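Local coordinates for protein UDP-N-acetylglucosamine pyrophosphorylase (Entamoeba histolytica, PDB 3OC9) that probably catalyses the transfer of a uridylyl group from UTP to N-acetylglucosamine 1-phosphate, giving UDP-N-acetylglucosamine and diphosphate, at residues 54-58 / 67-71; 161-165 / 271-276; 223-227 / 256-260; 374-380 / 400-405. All coordinates share one frame; numbering follows the deposited sequence. Where two conformers were deposited one is given.

In the fold
The four contacts are spread through a single chain and none touches another. Contact 1 carries the Pro-Lys end of the glycine-rich signature of these nucleotidyltransferases, which in relatives serves nucleotide binding, so it is probably the one nearest the active site. Contact 2 joins two helices, its centre about 27 Å from that of contact 1. Contact 3 is nested in the chain loop that contact 2 closes, with centres about 25 Å apart. It lies across the middle of the chain from contact 1, about 29 Å between centres. Contact 4 pairs the C-terminal strand with an earlier one. Its nearest atoms come within about 7 Å of contact 1. Contacts 2 and 4 are about 43 Å apart, centre to centre.

Contact 1: residues 54-58 / 67-71; sequences PKGMF and SIFQM
Segment 54-58 carries the Pro-Lys end of the family's glycine-rich signature, which in relatives serves nucleotide binding. Its short 3-10 turn meets the N-terminus of helix 68-87, with Gly-56 lying flat against Phe-69. Gly-56 CA stands 3.5 Å from the centroid of the Phe-69 ring and only 4° off the ring normal, a CH-pi contact over the middle of the face. Phe-69 CG is anti to its own carbonyl carbon (chi1 -78°), which turns the ring back over the turn. The Met-57 side chain crosses the ring obliquely, its CG 4.2 Å from Phe-69 CE2.

Three acceptors serve the first N-H groups of the helix. Ile-68 N gives its hydrogen to Phe-58 O at 3.2 Å. Phe-69 N binds Gly-56 O at 2.9 Å, in the carbonyl plane and on a lone pair. Ser-67 is the N-cap: its OG takes Gln-70 N at 3.1 Å. Phe-58 O also receives a CA-H contact from Ser-67 CA. Ile-68 CD1 lies 3.5 Å from Lys-55 O and near the lysine's CG.

The amine of Lys-55 leaves the contact for a salt bridge with Asp-187, and Ser-67 OG also bonds to Tyr-111 OH. Backbone bonds tie Lys-55 to Gly-44 and Gly-56 to Ala-42. The first three N-H groups of the helix are thus all satisfied, two of them by carbonyls of segment 54-58. Gly-56, with no CB, lets its backbone fit directly under the Phe-69 ring.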
loop_
_atom_site.group_PDB
_atom_site.type_symbol
_atom_site.label_atom_id
_atom_site.label_comp_id
_atom_site.label_asym_id
_atom_site.label_seq_id
_atom_site.Cartn_x
_atom_site.Cartn_y
_atom_site.Cartn_z
ATOM N N PRO A 54 0.447 12.647 10.738
ATOM C CA PRO A 54 0.310 11.709 9.599
ATOM C C PRO A 54 0.737 10.281 9.967
ATOM O O PRO A 54 1.726 10.093 10.670
ATOM C CB PRO A 54 1.264 12.284 8.542
ATOM C CG PRO A 54 1.428 13.712 8.907
ATOM C CD PRO A 54 1.309 13.797 10.395
ATOM N N LYS A 55 -0.012 9.292 9.481
ATOM C CA LYS A 55 0.160 7.886 9.877
ATOM C C LYS A 55 1.588 7.330 9.691
ATOM O O LYS A 55 2.041 6.511 10.486
ATOM C CB LYS A 55 -0.882 7.021 9.128
ATOM C CG LYS A 55 -0.827 5.507 9.385
ATOM C CD LYS A 55 -1.476 5.134 10.708
ATOM C CE LYS A 55 -2.035 3.704 10.681
ATOM N NZ LYS A 55 -3.359 3.595 9.986
ATOM N N GLY A 56 2.297 7.766 8.647
ATOM C CA GLY A 56 3.671 7.290 8.407
ATOM C C GLY A 56 4.655 7.568 9.550
ATOM O O GLY A 56 5.689 6.893 9.681
ATOM N N MET A 57 4.339 8.566 10.375
ATOM C CA MET A 57 5.206 8.969 11.506
ATOM C C MET A 57 5.019 8.114 12.781
ATOM O O MET A 57 5.777 8.272 13.765
ATOM C CB MET A 57 5.001 10.481 11.813
ATOM C CG MET A 57 5.567 11.406 10.704
ATOM S SD MET A 57 5.060 13.169 10.781
ATOM C CE MET A 57 5.849 13.697 12.291
ATOM N N PHE A 58 4.014 7.230 12.765
ATOM C CA PHE A 58 3.669 6.363 13.931
ATOM C C PHE A 58 4.758 5.360 14.260
ATOM O O PHE A 58 5.209 4.631 13.378
ATOM C CB PHE A 58 2.343 5.607 13.706
ATOM C CG PHE A 58 1.898 4.778 14.920
ATOM C CD1 PHE A 58 2.210 3.418 15.008
ATOM C CD2 PHE A 58 1.207 5.376 15.979
ATOM C CE1 PHE A 58 1.815 2.642 16.120
ATOM C CE2 PHE A 58 0.811 4.612 17.116
ATOM C CZ PHE A 58 1.113 3.238 17.164
ATOM N N SER A 67 9.474 3.796 13.124
ATOM C CA SER A 67 8.266 4.320 12.464
ATOM C C SER A 67 7.947 3.557 11.171
ATOM O O SER A 67 8.822 2.884 10.609
ATOM C CB SER A 67 8.395 5.818 12.130
ATOM O OG SER A 67 9.351 6.052 11.099
ATOM N N ILE A 68 6.705 3.694 10.702
ATOM C CA ILE A 68 6.276 3.106 9.406
ATOM C C ILE A 68 7.157 3.653 8.259
ATOM O O ILE A 68 7.647 2.878 7.409
ATOM C CB ILE A 68 4.745 3.350 9.147
ATOM C CG1 ILE A 68 3.878 2.618 10.205
ATOM C CG2 ILE A 68 4.340 2.947 7.719
ATOM C CD1 ILE A 68 2.384 3.022 10.201
ATOM N N PHE A 69 7.370 4.975 8.234
ATOM C CA PHE A 69 8.267 5.596 7.232
ATOM C C PHE A 69 9.700 5.020 7.271
ATOM O O PHE A 69 10.301 4.810 6.201
ATOM C CB PHE A 69 8.343 7.135 7.368
ATOM C CG PHE A 69 7.145 7.919 6.789
ATOM C CD1 PHE A 69 6.418 7.469 5.682
ATOM C CD2 PHE A 69 6.812 9.166 7.337
ATOM C CE1 PHE A 69 5.342 8.233 5.156
ATOM C CE2 PHE A 69 5.756 9.942 6.815
ATOM C CZ PHE A 69 5.012 9.463 5.732
ATOM N N GLN A 70 10.254 4.781 8.475
ATOM C CA GLN A 70 11.595 4.161 8.614
ATOM C C GLN A 70 11.657 2.713 8.038
ATOM O O GLN A 70 12.657 2.362 7.394
ATOM C CB GLN A 70 12.118 4.194 10.078
ATOM C CG GLN A 70 13.539 3.549 10.242
ATOM C CD GLN A 70 14.185 3.777 11.629
ATOM O OE1 GLN A 70 13.614 4.436 12.511
ATOM N NE2 GLN A 70 15.395 3.235 11.811
ATOM N N MET A 71 10.625 1.892 8.291
ATOM C CA MET A 71 10.496 0.528 7.715
ATOM C C MET A 71 10.609 0.547 6.175
ATOM O O MET A 71 11.399 -0.209 5.557
ATOM C CB MET A 71 9.137 -0.113 8.077
ATOM C CG MET A 71 8.646 0.000 9.527
ATOM S SD MET A 71 8.705 -1.529 10.471
ATOM C CE MET A 71 10.422 -1.507 10.974
#

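Contact 2: residues 161-165 / 271-276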
loop_
_atom_site.group_PDB
_atom_site.type_symbol
_atom_site.label_atom_id
_atom_site.label_comp_id
_atom_site.label_asym_id
_atom_site.label_seq_id
_atom_site.Cartn_x
_atom_site.Cartn_y
_atom_site.Cartn_z
ATOM N N PHE A 161 -3.924 10.437 -9.991
ATOM C CA PHE A 161 -3.486 10.486 -11.398
ATOM C C PHE A 161 -3.319 11.924 -11.947
ATOM O O PHE A 161 -2.273 12.232 -12.546
ATOM C CB PHE A 161 -4.356 9.570 -12.291
ATOM C CG PHE A 161 -4.457 8.135 -11.767
ATOM C CD1 PHE A 161 -3.342 7.268 -11.809
ATOM C CD2 PHE A 161 -5.648 7.667 -11.239
ATOM C CE1 PHE A 161 -3.420 5.960 -11.319
ATOM C CE2 PHE A 161 -5.747 6.343 -10.735
ATOM C CZ PHE A 161 -4.619 5.492 -10.776
ATOM N N LYS A 162 -4.296 12.805 -11.689
ATOM C CA LYS A 162 -4.182 14.228 -12.071
ATOM C C LYS A 162 -3.032 14.931 -11.325
ATOM O O LYS A 162 -2.287 15.742 -11.910
ATOM C CB LYS A 162 -5.521 14.955 -11.848
ATOM C CG LYS A 162 -5.540 16.433 -12.285
ATOM C CD LYS A 162 -5.298 16.596 -13.775
ATOM C CE LYS A 162 -5.591 18.026 -14.219
ATOM N NZ LYS A 162 -4.912 18.383 -15.499
ATOM N N ALA A 163 -2.867 14.607 -10.039
ATOM C CA ALA A 163 -1.773 15.179 -9.226
ATOM C C ALA A 163 -0.364 14.844 -9.735
ATOM O O ALA A 163 0.538 15.704 -9.681
ATOM C CB ALA A 163 -1.918 14.787 -7.740
ATOM N N LEU A 164 -0.161 13.615 -10.226
ATOM C CA LEU A 164 1.128 13.247 -10.852
ATOM C C LEU A 164 1.438 14.122 -12.096
ATOM O O LEU A 164 2.579 14.577 -12.272
ATOM C CB LEU A 164 1.189 11.744 -11.223
ATOM C CG LEU A 164 1.172 10.700 -10.093
ATOM C CD1 LEU A 164 1.015 9.301 -10.701
ATOM C CD2 LEU A 164 2.442 10.720 -9.196
ATOM N N LYS A 165 0.438 14.350 -12.942
ATOM C CA LYS A 165 0.624 15.208 -14.132
ATOM C C LYS A 165 0.912 16.677 -13.755
ATOM O O LYS A 165 1.901 17.273 -14.233
ATOM C CB LYS A 165 -0.577 15.111 -15.090
ATOM C CG LYS A 165 -0.382 15.950 -16.374
ATOM C CD LYS A 165 -1.602 15.909 -17.305
ATOM C CE LYS A 165 -1.477 16.993 -18.391
ATOM N NZ LYS A 165 -2.793 17.292 -19.030
ATOM N N LEU A 271 -0.132 5.403 -16.851
ATOM C CA LEU A 271 -0.302 6.588 -15.989
ATOM C C LEU A 271 -0.577 7.860 -16.824
ATOM O O LEU A 271 -1.379 8.709 -16.424
ATOM C CB LEU A 271 0.919 6.802 -15.057
ATOM C CG LEU A 271 1.167 5.744 -13.958
ATOM C CD1 LEU A 271 2.464 6.050 -13.223
ATOM C CD2 LEU A 271 -0.001 5.625 -12.970
ATOM N N GLU A 272 0.068 7.974 -17.987
ATOM C CA GLU A 272 -0.218 9.102 -18.914
ATOM C C GLU A 272 -1.677 9.117 -19.401
ATOM O O GLU A 272 -2.311 10.202 -19.433
ATOM C CB GLU A 272 0.809 9.156 -20.069
ATOM C CG GLU A 272 2.230 9.512 -19.587
ATOM C CD GLU A 272 3.329 9.351 -20.636
ATOM O OE1 GLU A 272 3.340 8.339 -21.384
ATOM O OE2 GLU A 272 4.215 10.236 -20.694
ATOM N N LYS A 273 -2.224 7.937 -19.739
ATOM C CA LYS A 273 -3.660 7.815 -20.113
ATOM C C LYS A 273 -4.592 8.119 -18.948
ATOM O O LYS A 273 -5.580 8.848 -19.102
ATOM C CB LYS A 273 -3.995 6.419 -20.678
ATOM C CG LYS A 273 -3.233 6.014 -21.920
ATOM C CD LYS A 273 -3.765 4.673 -22.480
ATOM C CE LYS A 273 -3.161 4.344 -23.855
ATOM N NZ LYS A 273 -1.654 4.280 -23.833
ATOM N N ALA A 274 -4.267 7.582 -17.767
ATOM C CA ALA A 274 -5.096 7.753 -16.572
ATOM C C ALA A 274 -5.275 9.222 -16.149
ATOM O O ALA A 274 -6.353 9.608 -15.653
ATOM C CB ALA A 274 -4.526 6.918 -15.398
ATOM N N ALA A 275 -4.242 10.031 -16.367
ATOM C CA ALA A 275 -4.269 11.458 -15.990
ATOM C C ALA A 275 -5.344 12.269 -16.737
ATOM O O ALA A 275 -5.777 13.301 -16.235
ATOM C CB ALA A 275 -2.873 12.107 -16.163
ATOM N N GLU A 276 -5.791 11.774 -17.893
ATOM C CA GLU A 276 -6.800 12.447 -18.726
ATOM C C GLU A 276 -8.242 11.952 -18.503
ATOM O O GLU A 276 -9.176 12.519 -19.065
ATOM C CB GLU A 276 -6.428 12.284 -20.209
ATOM C CG GLU A 276 -4.971 12.660 -20.524
ATOM C CD GLU A 276 -4.698 14.153 -20.380
ATOM O OE1 GLU A 276 -5.590 14.960 -20.723
ATOM O OE2 GLU A 276 -3.585 14.530 -19.946
HETATM O O HOH W 1 -1.099 9.611 -13.737
#
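Lys-165 reaches across Ala-275 to Glu-276. Its CB sits 3.9 Å from Ala-275 CB, methyl against methylene. CG is anti to the backbone N (chi1 -177°) and the chain stays extended beyond it, so the methylenes run out past the alanine. CD is 3.6 Å from Glu-276 OE2, and CE is equally close to that oxygen. At the tip, NZ forms a salt bridge at 3.0 Å with Glu-276 OE2, which offers its syn lone pair. The glutamate bends at chi2 (-69°), which brings its carboxylate round to the lysine, and the two side chains cross at about a right angle. Both residues are solvent-exposed.

The contact packs helix 160-166 against helix 268-274 and the residues that follow. The backbones come close at Phe-161 and Ala-275, where the small alanine lets its CB approach Phe-161 O to 3.7 Å. Phe-161 is buried, and its CB points toward 271-276. Ala-274 CB lies over one face of the ring, 4.1 Å from the centroid, in a CH-pi contact. Leu-271 CD2 comes in at the edge, near the ring plane, 3.8 Å from Phe-161 CE1. Water 1 is also in plane at the ring edge and donates to Phe-161 O and Leu-271 O, bridging two helix carbonyls. Phe-312 and Val-315 also touch the Phe-161 side chain, while Leu-170 of helix 169-176 packs on Leu-164 and Leu-271.

Contact 3: residues 223-227 / 256-260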
loop_
_atom_site.group_PDB
_atom_site.type_symbol
_atom_site.label_atom_id
_atom_site.label_comp_id
_atom_site.label_asym_id
_atom_site.label_seq_id
_atom_site.Cartn_x
_atom_site.Cartn_y
_atom_site.Cartn_z
ATOM N N VAL A 223 -13.971 -7.208 2.093
ATOM C CA VAL A 223 -13.036 -6.959 0.995
ATOM C C VAL A 223 -13.826 -6.789 -0.330
ATOM O O VAL A 223 -14.805 -7.497 -0.567
ATOM C CB VAL A 223 -11.958 -8.107 0.909
ATOM C CG1 VAL A 223 -12.559 -9.438 0.431
ATOM C CG2 VAL A 223 -10.798 -7.702 0.033
ATOM N N GLY A 224 -13.424 -5.831 -1.165
ATOM C CA GLY A 224 -14.008 -5.707 -2.525
ATOM C C GLY A 224 -13.473 -6.785 -3.475
ATOM O O GLY A 224 -12.353 -7.292 -3.270
ATOM N N VAL A 225 -14.245 -7.132 -4.519
ATOM C CA VAL A 225 -13.881 -8.242 -5.425
ATOM C C VAL A 225 -13.870 -7.851 -6.917
ATOM O O VAL A 225 -14.647 -6.987 -7.337
ATOM C CB VAL A 225 -14.780 -9.536 -5.253
ATOM C CG1 VAL A 225 -14.751 -10.074 -3.798
ATOM C CG2 VAL A 225 -16.215 -9.290 -5.704
ATOM N N LEU A 226 -13.013 -8.500 -7.718
ATOM C CA LEU A 226 -12.933 -8.186 -9.176
ATOM C C LEU A 226 -14.039 -8.875 -9.987
ATOM O O LEU A 226 -14.405 -10.037 -9.706
ATOM C CB LEU A 226 -11.571 -8.605 -9.769
ATOM C CG LEU A 226 -10.315 -8.058 -9.072
ATOM C CD1 LEU A 226 -9.068 -8.533 -9.809
ATOM C CD2 LEU A 226 -10.306 -6.509 -8.987
ATOM N N VAL A 227 -14.533 -8.159 -11.000
ATOM C CA VAL A 227 -15.516 -8.684 -11.956
ATOM C C VAL A 227 -15.079 -8.285 -13.380
ATOM O O VAL A 227 -14.245 -7.399 -13.539
ATOM C CB VAL A 227 -16.973 -8.151 -11.676
ATOM C CG1 VAL A 227 -17.461 -8.483 -10.231
ATOM C CG2 VAL A 227 -17.076 -6.650 -11.954
ATOM N N TYR A 256 -16.513 -15.706 -7.577
ATOM C CA TYR A 256 -15.856 -14.383 -7.546
ATOM C C TYR A 256 -14.945 -14.288 -6.305
ATOM O O TYR A 256 -15.346 -13.779 -5.243
ATOM C CB TYR A 256 -16.907 -13.265 -7.571
ATOM C CG TYR A 256 -17.710 -13.223 -8.872
ATOM C CD1 TYR A 256 -17.301 -12.411 -9.940
ATOM C CD2 TYR A 256 -18.872 -13.993 -9.033
ATOM C CE1 TYR A 256 -18.031 -12.383 -11.157
ATOM C CE2 TYR A 256 -19.605 -13.968 -10.240
ATOM C CZ TYR A 256 -19.180 -13.155 -11.287
ATOM O OH TYR A 256 -19.905 -13.134 -12.474
ATOM N N ASN A 257 -13.717 -14.787 -6.457
ATOM C CA ASN A 257 -12.784 -14.987 -5.332
ATOM C C ASN A 257 -11.566 -14.042 -5.297
ATOM O O ASN A 257 -10.673 -14.205 -4.453
ATOM C CB ASN A 257 -12.324 -16.468 -5.255
ATOM C CG ASN A 257 -11.466 -16.901 -6.451
ATOM O OD1 ASN A 257 -11.364 -16.203 -7.476
ATOM N ND2 ASN A 257 -10.823 -18.065 -6.314
ATOM N N CYS A 258 -11.531 -13.054 -6.193
ATOM C CA CYS A 258 -10.355 -12.152 -6.294
ATOM C C CYS A 258 -10.480 -10.922 -5.370
ATOM O O CYS A 258 -11.015 -9.873 -5.775
ATOM C CB CYS A 258 -10.138 -11.724 -7.774
ATOM S SG CYS A 258 -9.594 -13.080 -8.905
ATOM N N GLY A 259 -9.995 -11.045 -4.128
ATOM C CA GLY A 259 -10.041 -9.933 -3.150
ATOM C C GLY A 259 -9.009 -8.834 -3.419
ATOM O O GLY A 259 -7.806 -9.076 -3.304
ATOM N N HIS A 260 -9.475 -7.608 -3.714
ATOM C CA HIS A 260 -8.555 -6.475 -4.044
ATOM C C HIS A 260 -7.911 -5.890 -2.781
ATOM O O HIS A 260 -8.623 -5.420 -1.886
ATOM C CB HIS A 260 -9.333 -5.361 -4.808
ATOM C CG HIS A 260 -8.554 -4.086 -5.003
ATOM N ND1 HIS A 260 -8.932 -2.887 -4.431
ATOM C CD2 HIS A 260 -7.423 -3.829 -5.711
ATOM C CE1 HIS A 260 -8.053 -1.948 -4.764
ATOM N NE2 HIS A 260 -7.131 -2.491 -5.550
HETATM O O HOH W 2 -10.939 -4.307 -0.639
HETATM O O HOH W 3 -13.346 -12.224 -8.292
#
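Val-225 and Gly-259 form a single beta bridge between strands 225-227 and 258-260; the axes of these short segments approach to 4.9 Å and run at 118° to each other. Two backbone bonds hold it. His-260 N donates to Gly-224 O at 2.9 Å, and Leu-226 N donates to Cys-258 O at 3.1 Å. Beyond these bonds two waters link the backbones. Water 2 joins Gly-224 N to His-260 O; water 3 joins Cys-258 N to Leu-226 O.

Leu-226 packs on Cys-258 CB: its CG is 3.9 Å from that carbon, and its CD1 touches it too. The Tyr-256 ring turns one edge to Leu-226 O, which lies in the ring plane 3.8 Å from CD1. Val-227 CG1 meets the same corner of the ring obliquely, 3.9 Å from Tyr-256 CD1. This methyl is anti to the carbonyl carbon of Val-227 (chi1 -57°), the setting that carries it to the tyrosine. At the other end, Val-223 CG2 lies 3.7 Å from His-260 O and also packs on Gly-259 CA.

The imidazole of His-260 leads away, and its NE2 bonds to Asn-264. Strand 225-229 pairs on with strand 232-236 through Val-225 and Val-227. Strand 258-261 belongs to the large mixed sheet, where Gly-259 bonds to Val-214 of strand 209-215. The bridge thus joins a two-stranded hairpin to that sheet.

Contact 4: residues 374-380 / 400-405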
loop_
_atom_site.group_PDB
_atom_site.type_symbol
_atom_site.label_atom_id
_atom_site.label_comp_id
_atom_site.label_asym_id
_atom_site.label_seq_id
_atom_site.Cartn_x
_atom_site.Cartn_y
_atom_site.Cartn_z
ATOM N N SER A 374 9.886 -18.288 24.268
ATOM C CA SER A 374 9.615 -16.926 23.789
ATOM C C SER A 374 9.137 -16.957 22.343
ATOM O O SER A 374 9.566 -17.829 21.584
ATOM C CB SER A 374 10.887 -16.067 23.888
ATOM O OG SER A 374 10.715 -14.786 23.279
ATOM N N PRO A 375 8.250 -16.013 21.951
ATOM C CA PRO A 375 7.881 -15.923 20.532
ATOM C C PRO A 375 8.656 -14.864 19.706
ATOM O O PRO A 375 8.439 -14.770 18.489
ATOM C CB PRO A 375 6.401 -15.538 20.599
ATOM C CG PRO A 375 6.334 -14.632 21.795
ATOM C CD PRO A 375 7.387 -15.149 22.783
ATOM N N ILE A 376 9.537 -14.096 20.344
ATOM C CA ILE A 376 10.201 -12.928 19.697
ATOM C C ILE A 376 11.240 -13.308 18.624
ATOM O O ILE A 376 12.203 -14.019 18.905
ATOM C CB ILE A 376 10.848 -11.993 20.758
ATOM C CG1 ILE A 376 9.788 -11.552 21.774
ATOM C CG2 ILE A 376 11.540 -10.763 20.097
ATOM C CD1 ILE A 376 10.341 -10.873 22.991
ATOM N N CYS A 377 11.024 -12.832 17.390
ATOM C CA CYS A 377 11.975 -13.025 16.286
ATOM C C CYS A 377 11.908 -11.767 15.402
ATOM O O CYS A 377 10.979 -11.647 14.605
ATOM C CB CYS A 377 11.609 -14.279 15.481
ATOM S SG CYS A 377 12.774 -14.849 14.182
ATOM N N GLU A 378 12.854 -10.841 15.589
ATOM C CA GLU A 378 12.897 -9.553 14.857
ATOM C C GLU A 378 14.094 -9.483 13.914
ATOM O O GLU A 378 15.257 -9.493 14.358
ATOM C CB GLU A 378 12.941 -8.344 15.811
ATOM C CG GLU A 378 11.799 -8.288 16.817
ATOM C CD GLU A 378 11.570 -6.906 17.443
ATOM O OE1 GLU A 378 12.332 -5.936 17.180
ATOM O OE2 GLU A 378 10.586 -6.778 18.198
ATOM N N ILE A 379 13.799 -9.388 12.617
ATOM C CA ILE A 379 14.811 -9.332 11.564
ATOM C C ILE A 379 14.672 -8.009 10.796
ATOM O O ILE A 379 13.648 -7.781 10.141
ATOM C CB ILE A 379 14.673 -10.535 10.582
ATOM C CG1 ILE A 379 14.815 -11.880 11.345
ATOM C CG2 ILE A 379 15.674 -10.377 9.408
ATOM C CD1 ILE A 379 14.723 -13.155 10.469
ATOM N N SER A 380 15.694 -7.150 10.877
ATOM C CA SER A 380 15.629 -5.806 10.264
ATOM C C SER A 380 15.337 -5.860 8.761
ATOM O O SER A 380 15.912 -6.686 8.048
ATOM C CB SER A 380 16.922 -5.030 10.498
ATOM O OG SER A 380 16.842 -3.747 9.876
ATOM N N LEU A 400 14.803 -18.725 20.608
ATOM C CA LEU A 400 14.178 -17.399 20.750
ATOM C C LEU A 400 14.239 -16.945 22.210
ATOM O O LEU A 400 14.188 -17.794 23.112
ATOM C CB LEU A 400 12.723 -17.404 20.231
ATOM C CG LEU A 400 12.488 -17.848 18.781
ATOM C CD1 LEU A 400 11.024 -17.629 18.360
ATOM C CD2 LEU A 400 13.424 -17.088 17.838
ATOM N N PRO A 401 14.361 -15.621 22.460
ATOM C CA PRO A 401 14.355 -14.458 21.538
ATOM C C PRO A 401 15.566 -14.328 20.605
ATOM O O PRO A 401 16.708 -14.602 21.014
ATOM C CB PRO A 401 14.307 -13.250 22.486
ATOM C CG PRO A 401 13.923 -13.812 23.838
ATOM C CD PRO A 401 14.497 -15.189 23.862
ATOM N N PHE A 402 15.296 -13.882 19.370
ATOM C CA PHE A 402 16.320 -13.633 18.344
ATOM C C PHE A 402 16.101 -12.228 17.774
ATOM O O PHE A 402 14.971 -11.887 17.403
ATOM C CB PHE A 402 16.215 -14.696 17.242
ATOM C CG PHE A 402 17.197 -14.528 16.100
ATOM C CD1 PHE A 402 18.514 -14.971 16.215
ATOM C CD2 PHE A 402 16.784 -13.976 14.889
ATOM C CE1 PHE A 402 19.426 -14.836 15.148
ATOM C CE2 PHE A 402 17.680 -13.841 13.818
ATOM C CZ PHE A 402 19.006 -14.268 13.952
ATOM N N ILE A 403 17.162 -11.413 17.760
ATOM C CA ILE A 403 17.109 -10.031 17.250
ATOM C C ILE A 403 18.303 -9.747 16.327
ATOM O O ILE A 403 19.464 -9.789 16.762
ATOM C CB ILE A 403 17.049 -8.974 18.405
ATOM C CG1 ILE A 403 15.733 -9.105 19.184
ATOM C CG2 ILE A 403 17.219 -7.535 17.858
ATOM C CD1 ILE A 403 15.614 -8.178 20.391
ATOM N N LEU A 404 18.013 -9.440 15.064
ATOM C CA LEU A 404 19.054 -9.209 14.062
ATOM C C LEU A 404 18.904 -7.811 13.461
ATOM O O LEU A 404 17.942 -7.536 12.747
ATOM C CB LEU A 404 18.992 -10.283 12.968
ATOM C CG LEU A 404 19.985 -10.306 11.799
ATOM C CD1 LEU A 404 21.425 -10.528 12.289
ATOM C CD2 LEU A 404 19.588 -11.399 10.803
ATOM N N GLN A 405 19.852 -6.930 13.765
ATOM C CA GLN A 405 19.770 -5.550 13.290
ATOM C C GLN A 405 20.977 -5.164 12.437
ATOM O O GLN A 405 21.986 -5.884 12.373
ATOM C CB GLN A 405 19.555 -4.570 14.458
ATOM C CG GLN A 405 18.262 -4.825 15.259
ATOM C CD GLN A 405 16.983 -4.430 14.500
ATOM O OE1 GLN A 405 16.805 -3.266 14.123
ATOM N NE2 GLN A 405 16.085 -5.395 14.299
ATOM O OXT GLN A 405 20.947 -4.129 11.760
HETATM O O HOH W 4 19.088 -2.419 10.966
#
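Ser-374 turns OG anti to its backbone nitrogen (chi1 173°), which sets the oxygen 3.4 Å from Pro-401 CG and lets it accept from Ile-376 N in an ST turn. Cys-377 and Phe-402 have the same kind of first torsion (-172° and 178°). Their side chains extend together on one side of the sheet, and Cys-377 SG comes 4.2 Å from Phe-402 CD2, an oblique sulfur-aromatic contact. Ile-379 CG1 meets the edge of the same ring at 4.3 Å from Phe-402 CE2.

The backbones form a regular parallel pair. Phe-402 N donates to Ile-376 O from above the carbonyl plane, off the lone pairs. Glu-378 N then donates to Phe-402 O at 3.0 Å. Leu-404 N binds Glu-378 O at 2.8 Å, nearly along the C=O axis, and Ser-380 N binds Leu-404 O at 2.9 Å. Before the strand, a cis peptide leads into Pro-401, whose ring packs on Ser-374 and Ile-376. Leu-400 CD2 fits against Ile-376 O at 3.5 Å. At the far end, water 4 bridges Ser-380 OG and the C-terminal carboxylate, 2.6 Å from Gln-405 OXT. Ser-380 OG also bonds to Arg-382 N.

Glu-378 and Ile-403 point to the other side of the sheet. The carboxylate of Glu-378 bonds to Tyr-355 OH and Glu-63 N, and Gln-405 OE1 takes a hydrogen bond from Lys-66 NZ. Helix 347-364 packs on the pair, with Leu-362 on Cys-377, Asn-358 on Ile-379 and Ile-359 on Leu-400. Phe-393 meets Phe-402 edge-to-face.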